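Local coordinates for protein BolA (Coxiella burnetii, PDB 3TR3) that is of unknown function but belongs to the stress-linked BolA/IbaG family, and carries a bound cobalt ion in this crystal form, at the interface of chains A and B. Residues are numbered along the deposited sequence; one frame, centred on the assembly and turned at random. Chains: chain A/B, BolA.

Contact 1 and contact 2 are two patches of one interface between BolA copies, with their C-alpha centres about 13 Å apart. Strand 22-28 runs through both: its last residues, with helix 7-17 of chain B, make contact 1, whereas its first residues, with helix 76-80 of chain A, make contact 2. The two strands are paired at their ends and diverge towards their beginnings, where long side chains span the gap. Since the pairing departs from an exact two-fold, the chains play different parts in each patch, and whether this dimer exists outside the crystal cannot be told from the structure alone.

Contact 1: the interface of chains A and B. Residues chain A 27-28; chain B 7-8, 11, 26.
An edge-to-edge strand interface, in which A:Glu27 pairs in parallel with B:Ala26, joins the two chains here and links their sheets across the deposited dimer. The amide N of A:Gly28 donates to the carbonyl O of B:Ala26 at 3.1 Å, so backbone alone supplies one tie. Further ties come from the side chain of A:Glu27, which has 92 Å² of its surface hidden by chain B. Its CG stands anti to the carbonyl carbon (chi1 -62°), and the extended chain beyond carries the carboxylate over to the start of helix 7-17. There OE1 receives the hydroxyl OG1 of B:Thr7 on its anti lone pair at 3.2 Å. The same oxygen lies 3.1 Å from the backbone N of B:His8, but that N-H is directed elsewhere, so the pair is a close approach without a bond. The carboxylate thus lies beside the first turn of helix 7-17, held by the B:Thr7 hydroxyl, and the nearby helix start may favour its negative charge. The partner oxygen OE2 faces ND1 of B:His8 at 3.4 Å, a weak hydrogen bond; carboxylate and imidazole are nearly coplanar, 10° apart, with CD of A:Glu27 at the ring edge. B:Lys11, one turn further on, brings its methylene CD to 3.8 Å from OE2 of A:Glu27 and crosses the glutamate at about a right angle. Its ammonium NZ is 5.5 Å from OE2 of A:Glu27, too far for contact, though its charge may still help hold the acid there. In the fold, the patch lies where the C-terminal end of strand 22-28 in chain A meets the same strand and the N-terminal end of helix 7-17 in chain B.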
loop_
_atom_site.group_PDB
_atom_site.type_symbol
_atom_site.label_atom_id
_atom_site.label_comp_id
_atom_site.label_asym_id
_atom_site.label_seq_id
_atom_site.Cartn_x
_atom_site.Cartn_y
_atom_site.Cartn_z
ATOM N N GLU A 27 1.468 -1.521 -3.285
ATOM C CA GLU A 27 1.392 -2.955 -3.374
ATOM C C GLU A 27 2.521 -3.385 -4.302
ATOM O O GLU A 27 2.969 -2.609 -5.153
ATOM C CB GLU A 27 0.054 -3.351 -3.997
ATOM C CG GLU A 27 -1.171 -2.931 -3.193
ATOM C CD GLU A 27 -2.449 -3.023 -3.994
ATOM O OE1 GLU A 27 -2.739 -4.128 -4.488
ATOM O OE2 GLU A 27 -3.147 -1.988 -4.156
ATOM N N GLY A 28 2.985 -4.611 -4.153
ATOM C CA GLY A 28 3.980 -5.119 -5.067
ATOM C C GLY A 28 4.207 -6.605 -4.937
ATOM O O GLY A 28 4.013 -7.135 -3.852
ATOM N N THR B 7 -2.364 -9.160 -4.082
ATOM C CA THR B 7 -2.098 -8.186 -3.040
ATOM C C THR B 7 -3.262 -7.205 -2.874
ATOM O O THR B 7 -3.459 -6.686 -1.783
ATOM C CB THR B 7 -0.794 -7.411 -3.277
ATOM O OG1 THR B 7 -0.887 -6.726 -4.535
ATOM C CG2 THR B 7 0.390 -8.365 -3.286
ATOM N N HIS B 8 -4.001 -6.930 -3.949
ATOM C CA HIS B 8 -5.143 -6.001 -3.892
ATOM C C HIS B 8 -6.327 -6.651 -3.117
ATOM O O HIS B 8 -7.127 -5.961 -2.511
ATOM C CB HIS B 8 -5.571 -5.601 -5.316
ATOM C CG HIS B 8 -6.559 -4.474 -5.373
ATOM N ND1 HIS B 8 -6.277 -3.202 -4.914
ATOM C CD2 HIS B 8 -7.832 -4.425 -5.848
ATOM C CE1 HIS B 8 -7.323 -2.416 -5.109
ATOM N NE2 HIS B 8 -8.280 -3.136 -5.676
ATOM N N LYS B 11 -5.535 -6.235 0.606
ATOM C CA LYS B 11 -5.769 -4.850 0.995
ATOM C C LYS B 11 -7.247 -4.500 1.130
ATOM O O LYS B 11 -7.649 -3.855 2.119
ATOM C CB LYS B 11 -5.082 -3.880 0.022
ATOM C CG LYS B 11 -5.705 -2.499 -0.031
ATOM C CD LYS B 11 -4.800 -1.525 -0.792
ATOM C CE LYS B 11 -5.577 -0.296 -1.255
ATOM N NZ LYS B 11 -5.741 0.733 -0.206
ATOM N N ALA B 26 1.073 -3.861 0.870
ATOM C CA ALA B 26 0.764 -5.281 0.716
ATOM C C ALA B 26 1.668 -5.941 -0.371
ATOM O O ALA B 26 1.656 -5.516 -1.523
ATOM C CB ALA B 26 -0.722 -5.447 0.362
#

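Contact 2: the interface of chains A and B. Residues chain A 22, 24, 79; chain B 22, 24.
With CG anti to the backbone N in both copies, A:Arg22 and B:Arg22 send their side chains towards each other from the beginning of strand 22-28 in this BolA/IbaG-family protein. The chain of A:Arg22 stays extended as far as NE, whereas that of B:Arg22 bends at chi3 (-59°), and the guanidinium groups approach obliquely, their planes well away from parallel. NH2 of A:Arg22 and NH1 of B:Arg22 are 3.9 Å apart. Two like charges so near would be expected to oppose each other unless solvent or neighbouring groups screen them. B:Arg22 also reaches towards A:Tyr79 of helix 76-80, which comes from the opposite direction. NH2 of B:Arg22 stands 4.1 Å from CE2 of A:Tyr79, and the guanidinium and ring planes are inclined by 66°, so the groups pass loosely, tilted rather than stacked. The phenol OH of A:Tyr79 is likewise 4.1 Å from NE of B:Arg22, too long for a hydrogen bond. Behind this contact, A:Ile24 serves as second-shell support within its own chain: its CG2 methyl covers the rim of one face of the A:Arg22 guanidinium, and CD1 lies against one face of the A:Tyr79 ring, again towards the rim. Between the strands, the CG2 methyl of B:Ile24 packs against the backbone carbonyl O of A:Ile24 at 3.6 Å.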
loop_
_atom_site.group_PDB
_atom_site.type_symbol
_atom_site.label_atom_id
_atom_site.label_comp_id
_atom_site.label_asym_id
_atom_site.label_seq_id
_atom_site.Cartn_x
_atom_site.Cartn_y
_atom_site.Cartn_z
ATOM N N ARG A 22 3.339 12.439 -1.959
ATOM C CA ARG A 22 3.275 11.528 -0.812
ATOM C C ARG A 22 2.684 10.238 -1.321
ATOM O O ARG A 22 1.609 10.239 -1.917
ATOM C CB ARG A 22 2.417 12.147 0.295
ATOM C CG ARG A 22 2.106 11.240 1.461
ATOM C CD ARG A 22 1.167 11.910 2.512
ATOM N NE ARG A 22 0.476 10.901 3.332
ATOM C CZ ARG A 22 -0.656 11.098 4.012
ATOM N NH1 ARG A 22 -1.259 12.281 4.008
ATOM N NH2 ARG A 22 -1.190 10.096 4.702
ATOM N N ILE A 24 0.848 7.271 -0.235
ATOM C CA ILE A 24 0.084 6.808 0.920
ATOM C C ILE A 24 -0.123 5.301 0.958
ATOM O O ILE A 24 -0.332 4.732 2.023
ATOM C CB ILE A 24 -1.295 7.478 1.011
ATOM C CG1 ILE A 24 -2.147 7.079 -0.177
ATOM C CG2 ILE A 24 -1.154 8.966 1.031
ATOM C CD1 ILE A 24 -3.490 7.714 -0.187
ATOM N N TYR A 79 -8.705 13.173 -2.386
ATOM C CA TYR A 79 -8.605 11.935 -1.631
ATOM C C TYR A 79 -9.510 11.961 -0.405
ATOM O O TYR A 79 -10.095 10.941 -0.041
ATOM C CB TYR A 79 -7.170 11.673 -1.198
ATOM C CG TYR A 79 -6.994 10.278 -0.672
ATOM C CD1 TYR A 79 -7.241 9.182 -1.487
ATOM C CD2 TYR A 79 -6.594 10.045 0.630
ATOM C CE1 TYR A 79 -7.090 7.896 -1.020
ATOM C CE2 TYR A 79 -6.431 8.758 1.099
ATOM C CZ TYR A 79 -6.681 7.688 0.262
ATOM O OH TYR A 79 -6.529 6.398 0.709
ATOM N N ARG B 22 -6.068 1.181 7.333
ATOM C CA ARG B 22 -5.437 1.418 6.025
ATOM C C ARG B 22 -4.319 0.408 5.826
ATOM O O ARG B 22 -3.383 0.333 6.660
ATOM C CB ARG B 22 -4.894 2.854 5.912
ATOM C CG ARG B 22 -4.237 3.182 4.540
ATOM C CD ARG B 22 -3.903 4.675 4.364
ATOM N NE ARG B 22 -5.093 5.524 4.482
ATOM C CZ ARG B 22 -5.073 6.787 4.902
ATOM N NH1 ARG B 22 -3.918 7.350 5.256
ATOM N NH2 ARG B 22 -6.207 7.488 4.978
ATOM N N ILE B 24 -1.217 0.119 4.129
ATOM C CA ILE B 24 -0.293 1.011 3.454
ATOM C C ILE B 24 0.739 0.250 2.600
ATOM O O ILE B 24 1.368 0.819 1.715
ATOM C CB ILE B 24 0.421 2.001 4.417
ATOM C CG1 ILE B 24 1.340 1.258 5.377
ATOM C CG2 ILE B 24 -0.597 2.950 5.105
ATOM C CD1 ILE B 24 2.212 2.192 6.150
#